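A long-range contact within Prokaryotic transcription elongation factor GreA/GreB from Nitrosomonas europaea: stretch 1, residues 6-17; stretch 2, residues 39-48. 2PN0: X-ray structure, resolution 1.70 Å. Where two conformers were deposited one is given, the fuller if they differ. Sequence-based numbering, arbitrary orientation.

Stretch 1 (6-17) KPKIMISSLDAE
Stretch 2, residues 39-48: AELARAEVVD

The shortest hydrogen bond is made by the R43 guanidinium. R43 NH2 donates to K6 O at 2.7 Å, and R43 NH1 adds a weak bond to K6 O at 3.1 Å. K6 O lies at the edge of the guanidinium, near its plane, while K8 CG lies over one face. R43 has just left the helix that runs through residues 39-42, with phi/psi of -109/6. Its chi1 is p, chi2 t and chi3 m, with chi4 at -105°. The side chain starts sideways, but it is long enough for its guanidinium to reach a backbone carbonyl of the other stretch.

Beyond this anchor the two stretches run as parallel strands, with M10 and I11 beside E45 and V46. The strand axes approach to 4.7 Å, with 40° between their directions. M10 pairs with E45 (CA-CA 4.9 Å) and I11 with V46 (CA-CA 5.1 Å). The backbone bonds form a ladder. E45 N donates to I9 O at 2.9 Å, I11 N to E45 O at 3.1 Å, and V47 N to I11 O at 2.9 Å. I11 thus uses both its N and its O, bonding the residues before and after its partner, as a parallel register requires. S13 N also makes a weak bond to V47 O, 3.3 Å. Phi/psi values are extended: -109/134 at M10, -133/155 at I11, -93/120 at E45 and -94/111 at V46.

Before the strands, one water links the two stretches, accepting from I9 N and donating to E40 O, both at 2.9 Å.

After the strand, stretch 1 turns into a helix at S13. S12 is the N-cap: its OG (chi1 p) accepts from D15 N at 3.1 Å.

Packing follows the alternation of the strands. M10, a selenomethionine (chi1 m, chi2 t, chi3 p), and E45 (chi1 p, chi2 t) share one face. M10 CG lies 3.8 Å from E45 CD, and M10 CE reaches V47 CG2 at 3.6 Å. I11 and V46 occupy the other face. I11 gives its buried position an apolar side chain, with chi1 at 8°, between wells, and chi2 t. Its CD1 sits 3.8 Å from L41 CD2 and only 3.2 Å from A44 CB, a tight contact with a small methyl. A44 also meets I9, with I9 CG1 to A44 CB at 3.8 Å. V46 (chi1 t) places its CG1 3.5 Å from S13 CA and 4.1 Å from A16 CB.

K8 NZ and R43 NH2, like charges, stand 3.5 Å apart without bonding. The contact buries 822 Å², both sides summed.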

# COMPACT_ATOMS: atom_id res chain seq x y z
N LYS A 6 -12.93 5.57 18.64
CA LYS A 6 -12.97 5.71 20.13
C LYS A 6 -11.56 5.83 20.76
O LYS A 6 -11.22 6.91 21.26
CB LYS A 6 -13.79 4.58 20.77
CG LYS A 6 -13.74 4.52 22.30
CD LYS A 6 -14.63 5.56 22.96
CE LYS A 6 -13.84 6.79 23.37
NZ LYS A 6 -14.68 7.66 24.25
N PRO A 7 -10.74 4.75 20.71
CA PRO A 7 -9.44 4.90 21.37
C PRO A 7 -8.48 5.74 20.53
O PRO A 7 -8.24 5.43 19.36
CB PRO A 7 -8.94 3.46 21.52
CG PRO A 7 -9.60 2.70 20.41
CD PRO A 7 -10.89 3.42 20.08
N LYS A 8 -7.96 6.80 21.13
CA LYS A 8 -6.98 7.66 20.50
C LYS A 8 -5.68 6.88 20.33
O LYS A 8 -5.30 6.10 21.20
CB LYS A 8 -6.73 8.89 21.38
CG LYS A 8 -7.98 9.46 22.04
CD LYS A 8 -7.71 10.86 22.58
CE LYS A 8 -8.80 11.31 23.54
NZ LYS A 8 -10.18 11.23 22.96
N ILE A 9 -5.01 7.07 19.19
CA ILE A 9 -3.66 6.54 19.05
C ILE A 9 -2.73 7.48 19.81
O ILE A 9 -3.12 8.61 20.12
CB ILE A 9 -3.22 6.41 17.55
CG1 ILE A 9 -3.15 7.79 16.87
CG2 ILE A 9 -4.12 5.37 16.82
CD1 ILE A 9 -2.29 7.86 15.58
N MSE A 10 -1.52 7.01 20.09
CA MSE A 10 -0.49 7.80 20.74
C MSE A 10 0.61 8.10 19.72
O MSE A 10 1.05 7.18 19.00
CB MSE A 10 0.14 7.03 21.92
CG MSE A 10 -0.85 6.35 22.86
SE MSE A 10 -0.01 5.44 24.39
CE MSE A 10 1.11 6.89 25.04
N ILE A 11 1.04 9.37 19.68
CA ILE A 11 2.16 9.86 18.84
C ILE A 11 3.07 10.72 19.68
O ILE A 11 2.61 11.34 20.64
CB ILE A 11 1.69 10.91 17.79
CG1 ILE A 11 0.23 11.31 18.00
CG2 ILE A 11 2.14 10.52 16.38
CD1 ILE A 11 -0.40 11.96 16.78
N SER A 12 4.34 10.83 19.28
CA SER A 12 5.24 11.78 19.90
C SER A 12 4.91 13.16 19.36
O SER A 12 4.31 13.29 18.27
CB SER A 12 6.70 11.44 19.63
OG SER A 12 7.08 11.84 18.33
N SER A 13 5.32 14.17 20.12
CA SER A 13 5.15 15.57 19.73
C SER A 13 5.81 15.85 18.38
O SER A 13 5.24 16.53 17.53
CB SER A 13 5.73 16.49 20.81
OG SER A 13 5.29 17.82 20.64
N LEU A 14 7.03 15.32 18.22
CA LEU A 14 7.83 15.43 17.01
C LEU A 14 7.08 14.88 15.81
O LEU A 14 6.96 15.55 14.79
CB LEU A 14 9.14 14.66 17.18
CG LEU A 14 10.21 14.63 16.08
CD1 LEU A 14 10.45 16.01 15.45
CD2 LEU A 14 11.52 14.07 16.65
N ASP A 15 6.57 13.66 15.93
CA ASP A 15 5.83 13.09 14.81
C ASP A 15 4.51 13.78 14.49
O ASP A 15 4.19 13.93 13.31
CB ASP A 15 5.73 11.56 14.91
CG ASP A 15 7.11 10.91 14.92
OD1 ASP A 15 7.97 11.26 14.08
OD2 ASP A 15 7.36 10.06 15.79
N ALA A 16 3.78 14.22 15.51
CA ALA A 16 2.54 15.01 15.29
C ALA A 16 2.84 16.24 14.47
O ALA A 16 2.14 16.56 13.50
CB ALA A 16 1.89 15.43 16.63
N GLU A 17 3.91 16.93 14.87
CA GLU A 17 4.31 18.17 14.22
C GLU A 17 4.73 17.95 12.77
O GLU A 17 4.28 18.68 11.88
CB GLU A 17 5.47 18.81 14.97
CG GLU A 17 5.92 20.12 14.36
CD GLU A 17 6.87 20.89 15.28
OE1 GLU A 17 6.91 20.59 16.50
OE2 GLU A 17 7.56 21.79 14.77
N ALA A 39 -8.13 12.70 10.57
CA ALA A 39 -9.07 12.60 11.68
C ALA A 39 -8.39 11.92 12.87
O ALA A 39 -8.48 12.40 14.04
CB ALA A 39 -10.31 11.83 11.24
N GLU A 40 -7.70 10.82 12.58
CA GLU A 40 -6.95 10.09 13.58
C GLU A 40 -5.87 10.97 14.24
O GLU A 40 -5.71 10.99 15.46
CB GLU A 40 -6.36 8.85 12.90
CG GLU A 40 -5.47 8.07 13.75
CD GLU A 40 -5.00 6.85 13.03
OE1 GLU A 40 -4.35 6.99 11.96
OE2 GLU A 40 -5.30 5.75 13.55
N LEU A 41 -5.13 11.72 13.42
CA LEU A 41 -4.14 12.67 13.94
C LEU A 41 -4.73 13.77 14.81
O LEU A 41 -4.15 14.14 15.84
CB LEU A 41 -3.29 13.28 12.80
CG LEU A 41 -2.32 12.28 12.14
CD1 LEU A 41 -1.65 12.86 10.89
CD2 LEU A 41 -1.22 11.81 13.12
N ALA A 42 -5.88 14.30 14.39
CA ALA A 42 -6.51 15.44 15.08
C ALA A 42 -6.88 15.13 16.52
O ALA A 42 -6.83 16.01 17.39
CB ALA A 42 -7.73 15.89 14.31
N ARG A 43 -7.25 13.88 16.76
CA ARG A 43 -7.73 13.46 18.08
C ARG A 43 -6.74 12.57 18.83
O ARG A 43 -7.04 12.05 19.92
CB ARG A 43 -9.06 12.73 17.93
CG ARG A 43 -8.94 11.42 17.20
CD ARG A 43 -10.28 10.74 17.11
NE ARG A 43 -10.91 10.61 18.43
CZ ARG A 43 -10.98 9.47 19.11
NH1 ARG A 43 -10.48 8.35 18.59
NH2 ARG A 43 -11.58 9.45 20.30
N ALA A 44 -5.56 12.39 18.25
CA ALA A 44 -4.53 11.58 18.88
C ALA A 44 -4.08 12.16 20.23
O ALA A 44 -4.20 13.37 20.49
CB ALA A 44 -3.34 11.43 17.97
N GLU A 45 -3.57 11.29 21.08
CA GLU A 45 -2.95 11.78 22.30
C GLU A 45 -1.47 11.95 22.05
O GLU A 45 -0.77 11.00 21.65
CB GLU A 45 -3.27 10.90 23.52
CG GLU A 45 -3.02 9.42 23.41
CD GLU A 45 -3.02 8.78 24.79
OE1 GLU A 45 -2.06 9.01 25.56
OE2 GLU A 45 -3.99 8.06 25.12
N VAL A 46 -1.02 13.19 22.22
CA VAL A 46 0.35 13.55 21.93
C VAL A 46 1.19 13.45 23.20
O VAL A 46 1.03 14.24 24.13
CB VAL A 46 0.47 14.98 21.34
CG1 VAL A 46 1.84 15.19 20.76
CG2 VAL A 46 -0.56 15.22 20.25
N VAL A 47 2.08 12.47 23.24
CA VAL A 47 2.87 12.25 24.44
C VAL A 47 4.36 12.46 24.17
O VAL A 47 4.77 12.61 23.01
CB VAL A 47 2.60 10.84 25.05
CG1 VAL A 47 1.12 10.67 25.41
CG2 VAL A 47 3.03 9.75 24.09
N ASP A 48 5.16 12.51 25.22
CA ASP A 48 6.59 12.42 25.06
C ASP A 48 6.90 11.02 24.50
O ASP A 48 6.22 10.06 24.87
CB ASP A 48 7.29 12.59 26.41
CG ASP A 48 8.79 12.46 26.29
OD1 ASP A 48 9.44 13.43 25.83
OD2 ASP A 48 9.33 11.39 26.64
O HOH W 1 -6.31 8.93 17.37